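Side-chain contact in 1-pyrroline-5-carboxylate dehydrogenase (Thermus thermophilus, PDB 1UZB), which probably catalyses the NAD(P)-dependent oxidation of 1-pyrroline-5-carboxylate, by way of glutamate semialdehyde, to glutamate: residues 106-111 with 223-228. Numbering follows the deposited sequence.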
ATOM      1  N   ALA A 106     -17.762  18.157 -17.676  1.00  5.11           N
ATOM      2  CA  ALA A 106     -18.455  16.883 -17.825  1.00  4.61           C
ATOM      3  C   ALA A 106     -19.895  16.998 -17.337  1.00  4.59           C
ATOM      4  O   ALA A 106     -20.807  16.438 -17.946  1.00  5.59           O
ATOM      5  CB  ALA A 106     -17.726  15.793 -17.054  1.00  5.21           C
ATOM      6  N   ALA A 107     -20.098  17.723 -16.239  1.00  5.25           N
ATOM      7  CA  ALA A 107     -21.440  17.896 -15.692  1.00  6.11           C
ATOM      8  C   ALA A 107     -22.304  18.681 -16.671  1.00  5.37           C
ATOM      9  O   ALA A 107     -23.481  18.375 -16.856  1.00  7.93           O
ATOM     10  CB  ALA A 107     -21.377  18.617 -14.349  1.00  6.89           C
ATOM     11  N   LEU A 108     -21.713  19.694 -17.295  1.00  6.41           N
ATOM     12  CA  LEU A 108     -22.431  20.505 -18.267  1.00  6.24           C
ATOM     13  C   LEU A 108     -22.754  19.688 -19.516  1.00  6.82           C
ATOM     14  O   LEU A 108     -23.839  19.821 -20.088  1.00  8.69           O
ATOM     15  CB  LEU A 108     -21.606  21.742 -18.636  1.00  6.40           C
ATOM     16  CG  LEU A 108     -21.404  22.748 -17.497  1.00  6.69           C
ATOM     17  CD1 LEU A 108     -20.452  23.845 -17.948  1.00  8.70           C
ATOM     18  CD2 LEU A 108     -22.749  23.339 -17.078  1.00  8.86           C
ATOM     19  N   MET A 109     -21.821  18.837 -19.941  1.00  6.17           N
ATOM     20  CA  MET A 109     -22.061  18.009 -21.115  1.00  6.85           C
ATOM     21  C   MET A 109     -23.157  16.990 -20.811  1.00  6.30           C
ATOM     22  O   MET A 109     -24.021  16.728 -21.649  1.00  6.86           O
ATOM     23  CB  MET A 109     -20.781  17.286 -21.538  1.00  6.19           C
ATOM     24  CG  MET A 109     -20.954  16.446 -22.803  1.00  6.34           C
ATOM     25  SD  MET A 109     -19.419  15.738 -23.449  1.00  6.66           S
ATOM     26  CE  MET A 109     -18.683  17.180 -24.214  1.00  7.69           C
ATOM     27  N   ARG A 110     -23.129  16.422 -19.607  1.00  5.75           N
ATOM     28  CA  ARG A 110     -24.128  15.438 -19.217  1.00  7.60           C
ATOM     29  C   ARG A 110     -25.538  16.034 -19.255  1.00  8.08           C
ATOM     30  O   ARG A 110     -26.492  15.361 -19.646  1.00  8.92           O
ATOM     31  CB  ARG A 110     -23.815  14.895 -17.816  1.00  7.46           C
ATOM     32  CG  ARG A 110     -24.683  13.717 -17.399  1.00  9.32           C
ATOM     33  CD  ARG A 110     -24.292  13.158 -16.033  1.00  9.74           C
ATOM     34  NE  ARG A 110     -22.957  12.560 -16.018  1.00  9.47           N
ATOM     35  CZ  ARG A 110     -21.874  13.138 -15.506  1.00 10.38           C
ATOM     36  NH1 ARG A 110     -20.704  12.510 -15.542  1.00  9.50           N
ATOM     37  NH2 ARG A 110     -21.955  14.342 -14.957  1.00 11.24           N
ATOM     38  N   ARG A 111     -25.671  17.297 -18.862  1.00  7.80           N
ATOM     39  CA  ARG A 111     -26.982  17.940 -18.876  1.00  9.06           C
ATOM     40  C   ARG A 111     -27.458  18.301 -20.283  1.00  9.42           C
ATOM     41  O   ARG A 111     -28.627  18.626 -20.476  1.00 11.15           O
ATOM     42  CB  ARG A 111     -26.969  19.182 -17.979  1.00  9.90           C
ATOM     43  CG  ARG A 111     -26.882  18.834 -16.504  1.00 12.75           C
ATOM     44  CD  ARG A 111     -26.497  20.016 -15.638  1.00 14.36           C
ATOM     45  NE  ARG A 111     -26.334  19.600 -14.250  1.00 15.94           N
ATOM     46  CZ  ARG A 111     -25.397  20.068 -13.431  1.00 16.17           C
ATOM     47  NH1 ARG A 111     -24.529  20.976 -13.856  1.00 14.73           N
ATOM     48  NH2 ARG A 111     -25.320  19.610 -12.189  1.00 18.89           N
ATOM     49  N   PHE A 223     -17.265  24.131 -23.254  1.00  6.43           N
ATOM     50  CA  PHE A 223     -15.977  24.556 -22.708  1.00  6.16           C
ATOM     51  C   PHE A 223     -16.053  26.010 -22.240  1.00  6.09           C
ATOM     52  O   PHE A 223     -15.513  26.367 -21.188  1.00  6.61           O
ATOM     53  CB  PHE A 223     -14.855  24.434 -23.748  1.00  6.58           C
ATOM     54  CG  PHE A 223     -14.525  23.015 -24.158  1.00  7.03           C
ATOM     55  CD1 PHE A 223     -14.760  21.934 -23.309  1.00  7.87           C
ATOM     56  CD2 PHE A 223     -13.924  22.775 -25.389  1.00  7.91           C
ATOM     57  CE1 PHE A 223     -14.395  20.632 -23.688  1.00  8.71           C
ATOM     58  CE2 PHE A 223     -13.558  21.488 -25.772  1.00  7.59           C
ATOM     59  CZ  PHE A 223     -13.793  20.415 -24.922  1.00  9.46           C
ATOM     60  N   HIS A 224     -16.725  26.848 -23.026  1.00  6.97           N
ATOM     61  CA  HIS A 224     -16.860  28.258 -22.687  1.00  7.65           C
ATOM     62  C   HIS A 224     -17.651  28.426 -21.398  1.00  8.05           C
ATOM     63  O   HIS A 224     -17.234  29.150 -20.493  1.00  8.62           O
ATOM     64  CB  HIS A 224     -17.559  29.019 -23.818  1.00  9.56           C
ATOM     65  CG  HIS A 224     -17.760  30.475 -23.529  1.00  9.28           C
ATOM     66  ND1 HIS A 224     -16.718  31.376 -23.470  1.00 11.57           N
ATOM     67  CD2 HIS A 224     -18.884  31.182 -23.261  1.00 12.80           C
ATOM     68  CE1 HIS A 224     -17.192  32.575 -23.180  1.00 10.77           C
ATOM     69  NE2 HIS A 224     -18.504  32.484 -23.048  1.00 12.60           N
ATOM     70  N   GLU A 225     -18.792  27.754 -21.310  1.00  7.19           N
ATOM     71  CA  GLU A 225     -19.620  27.855 -20.116  1.00  8.19           C
ATOM     72  C   GLU A 225     -18.890  27.333 -18.879  1.00  7.81           C
ATOM     73  O   GLU A 225     -19.033  27.887 -17.786  1.00  8.47           O
ATOM     74  CB  GLU A 225     -20.935  27.096 -20.313  1.00 10.58           C
ATOM     75  CG  GLU A 225     -21.852  27.158 -19.105  1.00 13.47           C
ATOM     76  CD  GLU A 225     -23.241  26.625 -19.387  1.00 17.89           C
ATOM     77  OE1 GLU A 225     -24.023  26.478 -18.426  1.00 21.37           O
ATOM     78  OE2 GLU A 225     -23.553  26.361 -20.567  1.00 21.58           O
ATOM     79  N   ALA A 226     -18.109  26.269 -19.055  1.00  7.46           N
ATOM     80  CA  ALA A 226     -17.354  25.682 -17.948  1.00  6.93           C
ATOM     81  C   ALA A 226     -16.364  26.682 -17.364  1.00  7.00           C
ATOM     82  O   ALA A 226     -16.060  26.644 -16.176  1.00  8.06           O
ATOM     83  CB  ALA A 226     -16.615  24.432 -18.417  1.00  7.30           C
ATOM     84  N   GLY A 227     -15.841  27.559 -18.213  1.00  7.02           N
ATOM     85  CA  GLY A 227     -14.918  28.569 -17.732  1.00  7.44           C
ATOM     86  C   GLY A 227     -13.442  28.392 -18.018  1.00  6.66           C
ATOM     87  O   GLY A 227     -12.612  28.939 -17.294  1.00  7.43           O
ATOM     88  N   PHE A 228     -13.088  27.627 -19.043  1.00  7.04           N
ATOM     89  CA  PHE A 228     -11.674  27.478 -19.372  1.00  7.26           C
ATOM     90  C   PHE A 228     -11.133  28.875 -19.676  1.00  7.71           C
ATOM     91  O   PHE A 228     -11.762  29.647 -20.399  1.00  8.91           O
ATOM     92  CB  PHE A 228     -11.491  26.571 -20.589  1.00  6.91           C
ATOM     93  CG  PHE A 228     -11.591  25.106 -20.272  1.00  7.22           C
ATOM     94  CD1 PHE A 228     -10.503  24.422 -19.740  1.00  8.88           C
ATOM     95  CD2 PHE A 228     -12.781  24.415 -20.475  1.00  8.53           C
ATOM     96  CE1 PHE A 228     -10.599  23.072 -19.413  1.00  9.26           C
ATOM     97  CE2 PHE A 228     -12.887  23.063 -20.151  1.00  9.63           C
ATOM     98  CZ  PHE A 228     -11.794  22.391 -19.619  1.00  9.64           C
TER
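Leu108 reaches from helix 95-111 to Glu225 and Ala226, in the last turn of helix 213-226. This is helix-to-helix packing in the aldehyde dehydrogenase fold, joining the C-terminal parts of two helices. The contact is small, 145 Å² in all, and no hydrogen bond crosses it. The backbones are nearest at Leu108 CA and Ala226 CA, 7.3 Å apart, so one leucine side chain can span the gap. Its CG lies anti to its own carbonyl carbon (chi1 -66°), which carries the two methyls across to the other helix. CD1 rests on the backbone, 3.5 Å from Ala226 N, and also touches the methyl of Ala226, with CD1 to CB at 3.9 Å. The same CD1 meets the CB-CG part of Glu225, while CD2 meets its carboxylate end. The glutamate chain is extended, with CG anti to the backbone N (chi1 180°), and its aliphatic part runs past the leucine at a slant. Glu225 CG is 3.8 Å from Leu108 CD1. Replacing Leu108 with an alanine would probably open a gap beside Ala226 and take away the methyls that the Glu225 chain lies against. One to two turns earlier on helix 95-111, Leu101 and Ala105 also pack on Ala226, and Ile222 of helix 213-226 lies against Leu108 and Met109. Glu225 also packs on Arg452 of a neighbouring subunit. Just past Ala226 the helix closes in a Schellman motif at Gly227, whose positive phi suits glycine. At the tip of the glutamate, the carboxylate oxygen OE1 of Glu225 sits 3.6 Å from the methyl CD2 of Leu108.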